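PDB 5SWC: carbonic anhydrase from Synechocystis sp., which catalyses the reversible hydration of carbon dioxide with a zinc ion and supplies CO2 to RuBisCO inside the carboxysome. Local coordinates for residues I112-H117 with L175-N180; V168-N173 with G200-I205; I86-A91 with L143-A148; F55-C58 with R62-P65. One frame throughout, in Å; residues are numbered along the deposited sequence.

Contact 1 of 4, residues I112-H117 with L175-N180. With ZN (zinc ion), chain G.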
loop_
_atom_site.group_PDB
_atom_site.type_symbol
_atom_site.label_atom_id
_atom_site.label_comp_id
_atom_site.label_asym_id
_atom_site.label_seq_id
_atom_site.Cartn_x
_atom_site.Cartn_y
_atom_site.Cartn_z
ATOM N N ILE A 112 0.813 -27.506 -9.551
ATOM C CA ILE A 112 1.697 -26.474 -9.045
ATOM C C ILE A 112 2.733 -27.141 -8.140
ATOM O O ILE A 112 2.355 -27.903 -7.241
ATOM C CB ILE A 112 0.982 -25.403 -8.219
ATOM C CG1 ILE A 112 -0.090 -24.753 -9.091
ATOM C CG2 ILE A 112 1.980 -24.368 -7.707
ATOM C CD1 ILE A 112 -0.983 -23.723 -8.332
ATOM N N ILE A 113 4.005 -26.875 -8.375
ATOM C CA ILE A 113 5.097 -27.374 -7.545
ATOM C C ILE A 113 5.831 -26.189 -6.941
ATOM O O ILE A 113 6.350 -25.353 -7.691
ATOM C CB ILE A 113 6.089 -28.229 -8.332
ATOM C CG1 ILE A 113 5.363 -29.413 -8.974
ATOM C CG2 ILE A 113 7.215 -28.721 -7.391
ATOM C CD1 ILE A 113 6.225 -30.257 -9.894
ATOM N N VAL A 114 5.900 -26.090 -5.620
ATOM C CA VAL A 114 6.766 -25.155 -4.923
ATOM C C VAL A 114 8.032 -25.935 -4.599
ATOM O O VAL A 114 7.987 -26.900 -3.823
ATOM C CB VAL A 114 6.167 -24.613 -3.615
ATOM C CG1 VAL A 114 7.143 -23.682 -2.942
ATOM C CG2 VAL A 114 4.837 -23.908 -3.883
ATOM N N CYS A 115 9.159 -25.556 -5.196
ATOM C CA CYS A 115 10.414 -26.240 -5.037
ATOM C C CYS A 115 11.415 -25.329 -4.323
ATOM O O CYS A 115 11.830 -24.287 -4.840
ATOM C CB CYS A 115 10.924 -26.654 -6.415
ATOM S SG CYS A 115 12.484 -27.555 -6.367
ATOM N N GLY A 116 11.806 -25.728 -3.137
ATOM C CA GLY A 116 12.923 -25.147 -2.420
ATOM C C GLY A 116 14.159 -25.989 -2.623
ATOM O O GLY A 116 14.124 -26.978 -3.306
ATOM N N HIS A 117 15.249 -25.576 -2.011
ATOM C CA HIS A 117 16.500 -26.296 -2.199
ATOM C C HIS A 117 17.460 -26.101 -1.044
ATOM O O HIS A 117 17.407 -25.104 -0.313
ATOM C CB HIS A 117 17.175 -25.836 -3.515
ATOM C CG HIS A 117 17.700 -24.439 -3.415
ATOM N ND1 HIS A 117 18.974 -24.186 -2.958
ATOM C CD2 HIS A 117 17.084 -23.232 -3.514
ATOM C CE1 HIS A 117 19.146 -22.880 -2.844
ATOM N NE2 HIS A 117 18.004 -22.259 -3.161
ATOM N N LEU A 175 6.333 -25.309 3.073
ATOM C CA LEU A 175 5.011 -25.535 3.668
ATOM C C LEU A 175 4.266 -24.203 3.834
ATOM O O LEU A 175 3.074 -24.112 3.577
ATOM C CB LEU A 175 5.144 -26.298 4.973
ATOM C CG LEU A 175 5.847 -27.657 4.820
ATOM C CD1 LEU A 175 5.749 -28.427 6.085
ATOM C CD2 LEU A 175 5.259 -28.416 3.672
ATOM N N THR A 176 4.958 -23.155 4.232
ATOM C CA THR A 176 4.348 -21.838 4.331
ATOM C C THR A 176 3.823 -21.371 2.974
ATOM O O THR A 176 2.721 -20.844 2.891
ATOM C CB THR A 176 5.347 -20.827 4.887
ATOM O OG1 THR A 176 5.685 -21.238 6.222
ATOM C CG2 THR A 176 4.827 -19.428 4.906
ATOM N N GLN A 177 4.615 -21.541 1.925
ATOM C CA GLN A 177 4.155 -21.071 0.631
ATOM C C GLN A 177 2.932 -21.844 0.149
ATOM O O GLN A 177 2.089 -21.255 -0.523
ATOM C CB GLN A 177 5.268 -21.181 -0.409
ATOM C CG GLN A 177 6.581 -20.565 -0.053
ATOM C CD GLN A 177 6.441 -19.307 0.702
ATOM O OE1 GLN A 177 5.732 -18.373 0.304
ATOM N NE2 GLN A 177 7.111 -19.245 1.833
ATOM N N LEU A 178 2.819 -23.102 0.518
ATOM C CA LEU A 178 1.623 -23.870 0.181
ATOM C C LEU A 178 0.399 -23.333 0.891
ATOM O O LEU A 178 -0.680 -23.294 0.315
ATOM C CB LEU A 178 1.860 -25.351 0.507
ATOM C CG LEU A 178 2.851 -25.997 -0.452
ATOM C CD1 LEU A 178 3.419 -27.226 0.153
ATOM C CD2 LEU A 178 2.234 -26.308 -1.786
ATOM N N LYS A 179 0.528 -22.908 2.142
ATOM C CA LYS A 179 -0.572 -22.230 2.810
ATOM C C LYS A 179 -0.898 -20.899 2.145
ATOM O O LYS A 179 -2.070 -20.566 1.955
ATOM C CB LYS A 179 -0.259 -22.011 4.293
ATOM C CG LYS A 179 -0.043 -23.274 5.144
ATOM C CD LYS A 179 -1.257 -24.152 5.151
ATOM C CE LYS A 179 -0.967 -25.396 5.990
ATOM N NZ LYS A 179 -2.238 -26.156 6.134
ATOM N N ASN A 180 0.121 -20.135 1.773
ATOM C CA ASN A 180 -0.101 -18.881 1.081
ATOM C C ASN A 180 -0.840 -19.066 -0.236
ATOM O O ASN A 180 -1.770 -18.301 -0.571
ATOM C CB ASN A 180 1.223 -18.168 0.851
ATOM C CG ASN A 180 1.899 -17.712 2.148
ATOM O OD1 ASN A 180 1.293 -17.742 3.214
ATOM N ND2 ASN A 180 3.152 -17.261 2.047
HETATM ZN ZN ZN G . 17.565 -20.302 -2.680
HETATM O O HOH W 1 19.517 -19.572 -2.621
#
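Strand 112-117 and helix segment 175-180 come nearest at Val114 and Leu178, whose CA atoms lie 7.4 Å apart. Val114 points toward the helix and carries the whole strand side of the contact. Its two methyls divide the work. CG1 sits anti to the backbone N (chi1 179°), which sends it to Gln177, where it meets CB at 4.0 Å. The Val114 and Leu178 side chains slide past each other in opposite directions; Val114 CG2 is 4.1 Å from Leu178 CD2. Val114 and Gln177 cross at about a right angle. This is a helix packed on a face of the central sheet of a beta-class carbonic anhydrase, and all three touching residues are buried. Gln177 touches through CB because its chain beyond CB bends at chi2 (-37°) and leads away from the strand. Its OE1 accepts a hydrogen bond from the backbone N of Ile86, and also a weak one from Asn180 ND2 at 3.3 Å. The strand itself runs on to the metal site. There His117 NE2 binds the zinc ion at 2.1 Å, with Cys58, Cys120 and a water as the other ligands.

Contact 2 of 4, residues V168-N173 with G200-I205. With FMT (formic acid), chain L.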
loop_
_atom_site.group_PDB
_atom_site.type_symbol
_atom_site.label_atom_id
_atom_site.label_comp_id
_atom_site.label_asym_id
_atom_site.label_seq_id
_atom_site.Cartn_x
_atom_site.Cartn_y
_atom_site.Cartn_z
ATOM N N VAL A 168 15.822 -27.244 8.206
ATOM C CA VAL A 168 14.426 -27.164 8.630
ATOM C C VAL A 168 13.764 -25.907 8.065
ATOM O O VAL A 168 12.616 -25.939 7.640
ATOM C CB VAL A 168 14.335 -27.189 10.172
ATOM C CG1 VAL A 168 12.999 -26.756 10.650
ATOM C CG2 VAL A 168 14.653 -28.590 10.660
ATOM N N ALA A 169 14.475 -24.788 8.010
ATOM C CA ALA A 169 13.907 -23.566 7.415
ATOM C C ALA A 169 13.579 -23.767 5.959
ATOM O O ALA A 169 12.509 -23.278 5.522
ATOM C CB ALA A 169 14.867 -22.385 7.558
ATOM N N VAL A 170 14.458 -24.431 5.186
ATOM C CA VAL A 170 14.154 -24.696 3.779
ATOM C C VAL A 170 12.827 -25.476 3.664
ATOM O O VAL A 170 11.949 -25.157 2.839
ATOM C CB VAL A 170 15.308 -25.429 3.125
ATOM C CG1 VAL A 170 14.896 -26.046 1.787
ATOM C CG2 VAL A 170 16.494 -24.505 2.943
ATOM N N ALA A 171 12.674 -26.523 4.487
ATOM C CA ALA A 171 11.486 -27.379 4.409
ATOM C C ALA A 171 10.225 -26.624 4.849
ATOM O O ALA A 171 9.188 -26.644 4.168
ATOM C CB ALA A 171 11.695 -28.620 5.255
ATOM N N GLU A 172 10.302 -25.964 6.000
ATOM C CA GLU A 172 9.156 -25.225 6.532
ATOM C C GLU A 172 8.768 -24.061 5.611
ATOM O O GLU A 172 7.583 -23.716 5.489
ATOM C CB GLU A 172 9.443 -24.795 7.971
ATOM C CG GLU A 172 9.461 -25.934 8.975
ATOM C CD GLU A 172 8.107 -26.622 9.171
ATOM O OE1 GLU A 172 7.041 -26.109 8.757
ATOM O OE2 GLU A 172 8.151 -27.701 9.834
ATOM N N ASN A 173 9.734 -23.478 4.913
ATOM C CA ASN A 173 9.418 -22.400 3.990
ATOM C C ASN A 173 8.514 -22.892 2.869
ATOM O O ASN A 173 7.589 -22.164 2.478
ATOM C CB ASN A 173 10.733 -21.789 3.443
ATOM C CG ASN A 173 10.501 -20.662 2.501
ATOM O OD1 ASN A 173 9.979 -19.604 2.879
ATOM N ND2 ASN A 173 10.969 -20.835 1.255
ATOM N N GLY A 200 5.024 -29.875 -2.864
ATOM C CA GLY A 200 6.133 -29.198 -2.221
ATOM C C GLY A 200 7.363 -30.070 -2.311
ATOM O O GLY A 200 7.333 -31.207 -1.848
ATOM N N TRP A 201 8.382 -29.573 -3.003
ATOM C CA TRP A 201 9.602 -30.337 -3.293
ATOM C C TRP A 201 10.806 -29.661 -2.699
ATOM O O TRP A 201 10.954 -28.454 -2.808
ATOM C CB TRP A 201 9.760 -30.443 -4.795
ATOM C CG TRP A 201 8.904 -31.471 -5.459
ATOM C CD1 TRP A 201 7.862 -32.189 -4.907
ATOM C CD2 TRP A 201 9.092 -31.979 -6.787
ATOM N NE1 TRP A 201 7.388 -33.105 -5.830
ATOM C CE2 TRP A 201 8.106 -32.989 -6.973
ATOM C CE3 TRP A 201 9.973 -31.672 -7.810
ATOM C CZ2 TRP A 201 8.010 -33.711 -8.157
ATOM C CZ3 TRP A 201 9.873 -32.407 -9.008
ATOM C CH2 TRP A 201 8.889 -33.403 -9.157
ATOM N N ILE A 202 11.702 -30.429 -2.117
ATOM C CA ILE A 202 13.010 -29.938 -1.670
ATOM C C ILE A 202 14.064 -30.572 -2.577
ATOM O O ILE A 202 14.222 -31.806 -2.619
ATOM C CB ILE A 202 13.334 -30.339 -0.237
ATOM C CG1 ILE A 202 12.286 -29.880 0.765
ATOM C CG2 ILE A 202 14.728 -29.827 0.157
ATOM C CD1 ILE A 202 12.426 -30.554 2.138
ATOM N N TYR A 203 14.808 -29.720 -3.304
ATOM C CA TYR A 203 15.915 -30.197 -4.149
ATOM C C TYR A 203 17.206 -30.152 -3.339
ATOM O O TYR A 203 17.665 -29.100 -2.904
ATOM C CB TYR A 203 15.998 -29.330 -5.408
ATOM C CG TYR A 203 17.254 -29.502 -6.233
ATOM C CD1 TYR A 203 17.723 -30.758 -6.589
ATOM C CD2 TYR A 203 17.935 -28.409 -6.707
ATOM C CE1 TYR A 203 18.869 -30.906 -7.355
ATOM C CE2 TYR A 203 19.090 -28.536 -7.460
ATOM C CZ TYR A 203 19.541 -29.790 -7.783
ATOM O OH TYR A 203 20.667 -29.944 -8.556
ATOM N N ARG A 204 17.782 -31.330 -3.110
ATOM C CA ARG A 204 19.040 -31.489 -2.370
ATOM C C ARG A 204 20.173 -31.505 -3.379
ATOM O O ARG A 204 20.386 -32.497 -4.105
ATOM C CB ARG A 204 18.998 -32.761 -1.520
ATOM C CG ARG A 204 17.862 -32.711 -0.582
ATOM C CD ARG A 204 17.812 -33.880 0.343
ATOM N NE ARG A 204 18.845 -33.762 1.359
ATOM C CZ ARG A 204 19.572 -34.776 1.807
ATOM N NH1 ARG A 204 19.362 -36.001 1.321
ATOM N NH2 ARG A 204 20.483 -34.580 2.769
ATOM N N ILE A 205 20.906 -30.405 -3.432
ATOM C CA ILE A 205 21.878 -30.162 -4.505
ATOM C C ILE A 205 23.016 -31.184 -4.486
ATOM O O ILE A 205 23.295 -31.829 -5.497
ATOM C CB ILE A 205 22.446 -28.747 -4.375
ATOM C CG1 ILE A 205 21.364 -27.672 -4.603
ATOM C CG2 ILE A 205 23.602 -28.545 -5.382
ATOM C CD1 ILE A 205 21.815 -26.313 -4.221
HETATM C C FMT L . 4.752 -35.607 -5.392
HETATM O O1 FMT L . 5.811 -36.271 -5.359
HETATM O O2 FMT L . 4.761 -34.399 -5.040
#
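Ile202 of strand 197-204 meets Val170 and Ala171 of helix 162-181, and its side chain makes the strand's whole share of the contact. The backbones are nearest at Ala171 and Ile202, with CA atoms 6.8 Å apart. From CB, which points toward the helix, the isoleucine forks. CG2 is the short branch. It lies anti to the backbone N and touches Val170 CG1 at 4.1 Å. The longer branch runs through CG1, which stands beside the backbone N (chi1 -57°). CG1 serves as a spacer and carries CD1 onward in an extended chain (chi2 166°). At the tip, CD1 rests on Ala171, with CB at 3.7 Å and CA at 4.0 Å. The small alanine lets the methyl come close to the helix backbone. The contact is purely apolar, and each branch meets one of two consecutive helix residues.

Trp201, one residue earlier in the strand, belongs to a different neighbourhood. Its NE1 donates a hydrogen bond of 3.0 Å to O2 of a formic acid molecule, probably from the crystallisation liquor. The acceptor lies near the indole plane, at the ring edge, and the N-H...O angle is 157°.

Val170 lies close to the zinc ligand Cys120, so this packing borders the metal site. Strand 197-204 runs between strands 111-117 and 209-214 in the sheet. Helix 162-181 lies against it here, and helix 147-156 packs on the same helix at Glu172 and Asn173.

Contact 3 of 4, residues I86-A91 with L143-A148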
loop_
_atom_site.group_PDB
_atom_site.type_symbol
_atom_site.label_atom_id
_atom_site.label_comp_id
_atom_site.label_asym_id
_atom_site.label_seq_id
_atom_site.Cartn_x
_atom_site.Cartn_y
_atom_site.Cartn_z
ATOM N N ILE A 86 5.829 -17.288 -2.298
ATOM C CA ILE A 86 4.561 -16.771 -2.853
ATOM C C ILE A 86 3.854 -16.032 -1.724
ATOM O O ILE A 86 3.376 -16.663 -0.793
ATOM C CB ILE A 86 3.680 -17.887 -3.390
ATOM C CG1 ILE A 86 4.411 -18.683 -4.501
ATOM C CG2 ILE A 86 2.355 -17.278 -3.924
ATOM C CD1 ILE A 86 4.691 -17.914 -5.736
ATOM N N PRO A 87 3.769 -14.690 -1.803
ATOM C CA PRO A 87 3.077 -13.999 -0.723
ATOM C C PRO A 87 1.605 -14.436 -0.626
ATOM O O PRO A 87 1.004 -14.833 -1.628
ATOM C CB PRO A 87 3.209 -12.508 -1.114
ATOM C CG PRO A 87 4.462 -12.462 -1.979
ATOM C CD PRO A 87 4.379 -13.771 -2.755
ATOM N N PRO A 88 1.013 -14.307 0.544
ATOM C CA PRO A 88 -0.450 -14.497 0.630
ATOM C C PRO A 88 -1.182 -13.567 -0.330
ATOM O O PRO A 88 -0.692 -12.481 -0.689
ATOM C CB PRO A 88 -0.766 -14.134 2.078
ATOM C CG PRO A 88 0.549 -14.350 2.809
ATOM C CD PRO A 88 1.573 -13.907 1.843
ATOM N N TYR A 89 -2.379 -13.985 -0.726
ATOM C CA TYR A 89 -3.201 -13.220 -1.633
ATOM C C TYR A 89 -3.474 -11.830 -1.105
ATOM O O TYR A 89 -3.988 -11.667 0.009
ATOM C CB TYR A 89 -4.516 -13.967 -1.856
ATOM C CG TYR A 89 -5.548 -13.223 -2.649
ATOM C CD1 TYR A 89 -5.251 -12.770 -3.938
ATOM C CD2 TYR A 89 -6.785 -12.980 -2.112
ATOM C CE1 TYR A 89 -6.226 -12.072 -4.659
ATOM C CE2 TYR A 89 -7.759 -12.269 -2.821
ATOM C CZ TYR A 89 -7.444 -11.846 -4.107
ATOM O OH TYR A 89 -8.456 -11.140 -4.778
ATOM N N GLY A 90 -3.169 -10.816 -1.899
ATOM C CA GLY A 90 -3.383 -9.415 -1.531
ATOM C C GLY A 90 -2.241 -8.802 -0.793
ATOM O O GLY A 90 -2.274 -7.563 -0.559
ATOM N N ALA A 91 -1.229 -9.582 -0.384
ATOM C CA ALA A 91 -0.140 -9.029 0.401
ATOM C C ALA A 91 0.897 -8.311 -0.456
ATOM O O ALA A 91 1.665 -7.512 0.088
ATOM C CB ALA A 91 0.538 -10.091 1.210
ATOM N N LEU A 143 11.364 -10.906 2.788
ATOM C CA LEU A 143 11.257 -12.058 3.683
ATOM C C LEU A 143 10.114 -11.946 4.675
ATOM O O LEU A 143 9.713 -12.962 5.235
ATOM C CB LEU A 143 12.590 -12.323 4.351
ATOM C CG LEU A 143 13.700 -12.805 3.428
ATOM C CD1 LEU A 143 15.029 -12.907 4.209
ATOM C CD2 LEU A 143 13.381 -14.132 2.796
ATOM N N LYS A 144 9.542 -10.761 4.835
ATOM C CA LYS A 144 8.310 -10.592 5.618
ATOM C C LYS A 144 7.227 -11.528 5.141
ATOM O O LYS A 144 6.394 -11.975 5.947
ATOM C CB LYS A 144 7.800 -9.150 5.535
ATOM C CG LYS A 144 8.717 -8.120 6.211
ATOM C CD LYS A 144 8.195 -6.706 5.989
ATOM C CE LYS A 144 9.118 -5.657 6.640
ATOM N NZ LYS A 144 8.781 -4.269 6.154
ATOM N N HIS A 145 7.205 -11.841 3.847
ATOM C CA HIS A 145 6.148 -12.679 3.322
ATOM C C HIS A 145 6.288 -14.132 3.727
ATOM O O HIS A 145 5.331 -14.892 3.575
ATOM C CB HIS A 145 6.046 -12.554 1.812
ATOM C CG HIS A 145 5.691 -11.199 1.356
ATOM N ND1 HIS A 145 4.529 -10.559 1.725
ATOM C CD2 HIS A 145 6.354 -10.373 0.529
ATOM C CE1 HIS A 145 4.484 -9.377 1.120
ATOM N NE2 HIS A 145 5.582 -9.249 0.387
ATOM N N THR A 146 7.428 -14.503 4.310
ATOM C CA THR A 146 7.600 -15.842 4.860
ATOM C C THR A 146 7.865 -15.769 6.378
ATOM O O THR A 146 8.418 -16.703 6.978
ATOM C CB THR A 146 8.654 -16.630 4.064
ATOM O OG1 THR A 146 8.431 -18.027 4.303
ATOM C CG2 THR A 146 10.100 -16.266 4.427
ATOM N N GLU A 147 7.386 -14.720 7.037
ATOM C CA GLU A 147 7.525 -14.583 8.477
ATOM C C GLU A 147 6.911 -15.761 9.227
ATOM O O GLU A 147 7.355 -16.109 10.313
ATOM C CB GLU A 147 6.935 -13.242 8.940
ATOM C CG GLU A 147 6.865 -13.065 10.454
ATOM C CD GLU A 147 8.213 -13.008 11.099
ATOM O OE1 GLU A 147 9.258 -12.839 10.425
ATOM O OE2 GLU A 147 8.213 -13.127 12.339
ATOM N N ALA A 148 5.874 -16.373 8.665
ATOM C CA ALA A 148 5.270 -17.513 9.338
ATOM C C ALA A 148 6.263 -18.649 9.491
ATOM O O ALA A 148 6.189 -19.406 10.470
ATOM C CB ALA A 148 3.979 -17.950 8.632
#
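The loop with the Pro87-Pro88 pair, between strand 76-81 and helix 95-106, packs here on His145, just ahead of helix 147-156. The loop includes a type II beta turn from Pro88 to Ala91, closed by Ala91 N bonding to Pro88 O at 3.0 Å. Gly90 is the third residue of the turn (i+2), with a positive phi of 88°. The backbones approach most closely at Pro87 and His145, with CA atoms 5.2 Å apart.

His145 is the one residue of its segment that takes part. Its CG stands anti to the carbonyl carbon (chi1 -63°), which turns the imidazole toward the loop. Pro87 lies over one face of the ring in a CH-pi contact. Its CB is 3.8 Å from the ring centroid, 18° off the ring normal. Pro87 CG extends the cover, with CG and CD2 of His145 each at 3.8 Å. Ala91 approaches the CE1 corner of the imidazole. Its O lies near the ring plane, 3.5 Å from His145 CE1, and its CB is 4.0 Å from the same atom. Pro88 adds a looser contact through CD, 4.3 Å from His145 O.

Both segments join the same interface: Asn93 of the third subunit is hydrogen-bonded through its O to His145 NE2 and through its ND2 to Ala91 O. Within the chain, the loop is fastened to helix 162-181 by a bond from Asn180 ND2 to Ile86 O. Thr146, at the N-cap position of helix 147-156, bonds to Asn173 of the same long helix.

Contact 4 of 4, residues F55-C58 with R62-P65. With ZN (zinc ion), chain G.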
loop_
_atom_site.group_PDB
_atom_site.type_symbol
_atom_site.label_atom_id
_atom_site.label_comp_id
_atom_site.label_asym_id
_atom_site.label_seq_id
_atom_site.Cartn_x
_atom_site.Cartn_y
_atom_site.Cartn_z
ATOM N N PHE A 55 5.896 -24.299 -12.046
ATOM C CA PHE A 55 7.042 -24.668 -11.198
ATOM C C PHE A 55 7.598 -23.406 -10.593
ATOM O O PHE A 55 8.047 -22.512 -11.291
ATOM C CB PHE A 55 8.113 -25.400 -12.062
ATOM C CG PHE A 55 9.059 -26.247 -11.300
ATOM C CD1 PHE A 55 10.184 -25.700 -10.710
ATOM C CD2 PHE A 55 8.852 -27.597 -11.216
ATOM C CE1 PHE A 55 11.056 -26.514 -9.997
ATOM C CE2 PHE A 55 9.735 -28.412 -10.496
ATOM C CZ PHE A 55 10.826 -27.831 -9.904
ATOM N N ILE A 56 7.548 -23.307 -9.268
ATOM C CA ILE A 56 7.999 -22.146 -8.517
ATOM C C ILE A 56 9.282 -22.534 -7.841
ATOM O O ILE A 56 9.296 -23.519 -7.070
ATOM C CB ILE A 56 6.943 -21.734 -7.465
ATOM C CG1 ILE A 56 5.637 -21.369 -8.127
ATOM C CG2 ILE A 56 7.478 -20.628 -6.564
ATOM C CD1 ILE A 56 4.401 -21.518 -7.253
ATOM N N CYS A 57 10.377 -21.837 -8.103
ATOM C CA CYS A 57 11.627 -22.216 -7.491
ATOM C C CYS A 57 12.518 -21.024 -7.226
ATOM O O CYS A 57 12.158 -19.885 -7.532
ATOM C CB CYS A 57 12.314 -23.267 -8.358
ATOM S SG CYS A 57 13.018 -22.718 -9.891
ATOM N N CYS A 58 13.656 -21.248 -6.617
ATOM C CA CYS A 58 14.532 -20.149 -6.279
ATOM C C CYS A 58 15.319 -19.648 -7.453
ATOM O O CYS A 58 15.661 -20.392 -8.373
ATOM C CB CYS A 58 15.469 -20.586 -5.139
ATOM S SG CYS A 58 16.440 -19.236 -4.363
ATOM N N ARG A 62 22.202 -22.472 -8.843
ATOM C CA ARG A 62 22.454 -23.910 -8.735
ATOM C C ARG A 62 21.224 -24.723 -9.061
ATOM O O ARG A 62 21.306 -25.955 -9.138
ATOM C CB ARG A 62 23.006 -24.277 -7.358
ATOM C CG ARG A 62 24.282 -23.546 -7.022
ATOM C CD ARG A 62 24.679 -23.703 -5.585
ATOM N NE ARG A 62 23.812 -22.945 -4.707
ATOM C CZ ARG A 62 23.993 -22.802 -3.407
ATOM N NH1 ARG A 62 24.983 -23.454 -2.807
ATOM N NH2 ARG A 62 23.181 -22.063 -2.678
ATOM N N VAL A 63 20.093 -24.062 -9.216
ATOM C CA VAL A 63 18.827 -24.723 -9.494
ATOM C C VAL A 63 18.430 -24.515 -10.947
ATOM O O VAL A 63 18.406 -23.379 -11.456
ATOM C CB VAL A 63 17.715 -24.137 -8.570
ATOM C CG1 VAL A 63 16.374 -24.791 -8.897
ATOM C CG2 VAL A 63 18.079 -24.291 -7.115
ATOM N N ASP A 64 18.145 -25.605 -11.658
ATOM C CA ASP A 64 17.677 -25.526 -13.047
ATOM C C ASP A 64 16.478 -26.483 -13.167
ATOM O O ASP A 64 16.669 -27.695 -13.248
ATOM C CB ASP A 64 18.788 -25.873 -14.015
ATOM C CG ASP A 64 18.321 -25.823 -15.508
ATOM O OD1 ASP A 64 17.101 -25.905 -15.755
ATOM O OD2 ASP A 64 19.200 -25.749 -16.395
ATOM N N PRO A 65 15.246 -25.978 -13.146
ATOM C CA PRO A 65 14.090 -26.865 -13.063
ATOM C C PRO A 65 13.964 -27.771 -14.265
ATOM O O PRO A 65 13.554 -28.932 -14.129
ATOM C CB PRO A 65 12.885 -25.920 -12.987
ATOM C CG PRO A 65 13.424 -24.610 -12.988
ATOM C CD PRO A 65 14.872 -24.558 -13.044
HETATM ZN ZN ZN G . 17.565 -20.302 -2.680
HETATM O O HOH W 1 19.517 -19.572 -2.621
#
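Cys58 SG binds the zinc ion at 2.3 Å and also takes part in a hydrogen bond with a residue next to these segments. Cys58 SG lies anti to the backbone N (chi1 -169°), which directs the sulfur to the metal. Across the contact, Cys58 offers its backbone instead, with O at 4.3 Å from Val63 CB.

Cys57, one step earlier on the strand, turns its sulfur toward the returning loop. Its SG stands between the backbone N and the carbonyl carbon (chi1 72°). It meets Pro65 CG at 3.7 Å and Val63 CG1 at 4.1 Å. Two apolar groups touch the sulfur, about a right angle apart. Pro65 also reaches Phe55. Its CB meets the CD1-CE1 side of the ring obliquely, 3.5 Å from Phe55 CD1 and 3.6 Å from CE1. All five touching residues are buried.

Arg62 and Asp64 face other partners. Asp64 OD1 caps the following helix at Leu67 N.

The strand ends at a metal ligand, and the chain then folds back over the same strand before helix 65-69. Cys58, Asp60 and Arg62 form the Cys-X-Asp-X-Arg signature of beta-class carbonic anhydrases, which starts at this strand end: Cys58 binds the zinc ion, and Arg62 forms a salt bridge with Asp60.

Contact 4 comes first along the chain and closes before any other opens. Contacts 1 and 3 alternate their segments, as do contacts 1 and 2. Contacts 1, 2 and 4 all reach one sheet, through neighbouring strands 53-58, 111-117 and 197-204. Contacts 1 and 2 share helix 162-181, and their centres are 9 Å apart. Contact 4 lies about 12 Å from each of them, centre to centre. Contacts 1 and 4 each hold a ligand of the same zinc ion. Contact 3 lies about 19 Å from contact 4 and 12 Å from contact 1, between centres. It packs loop 86-91 on the segment leading into helix 147-156, and both touch neighbouring subunits of the hexamer.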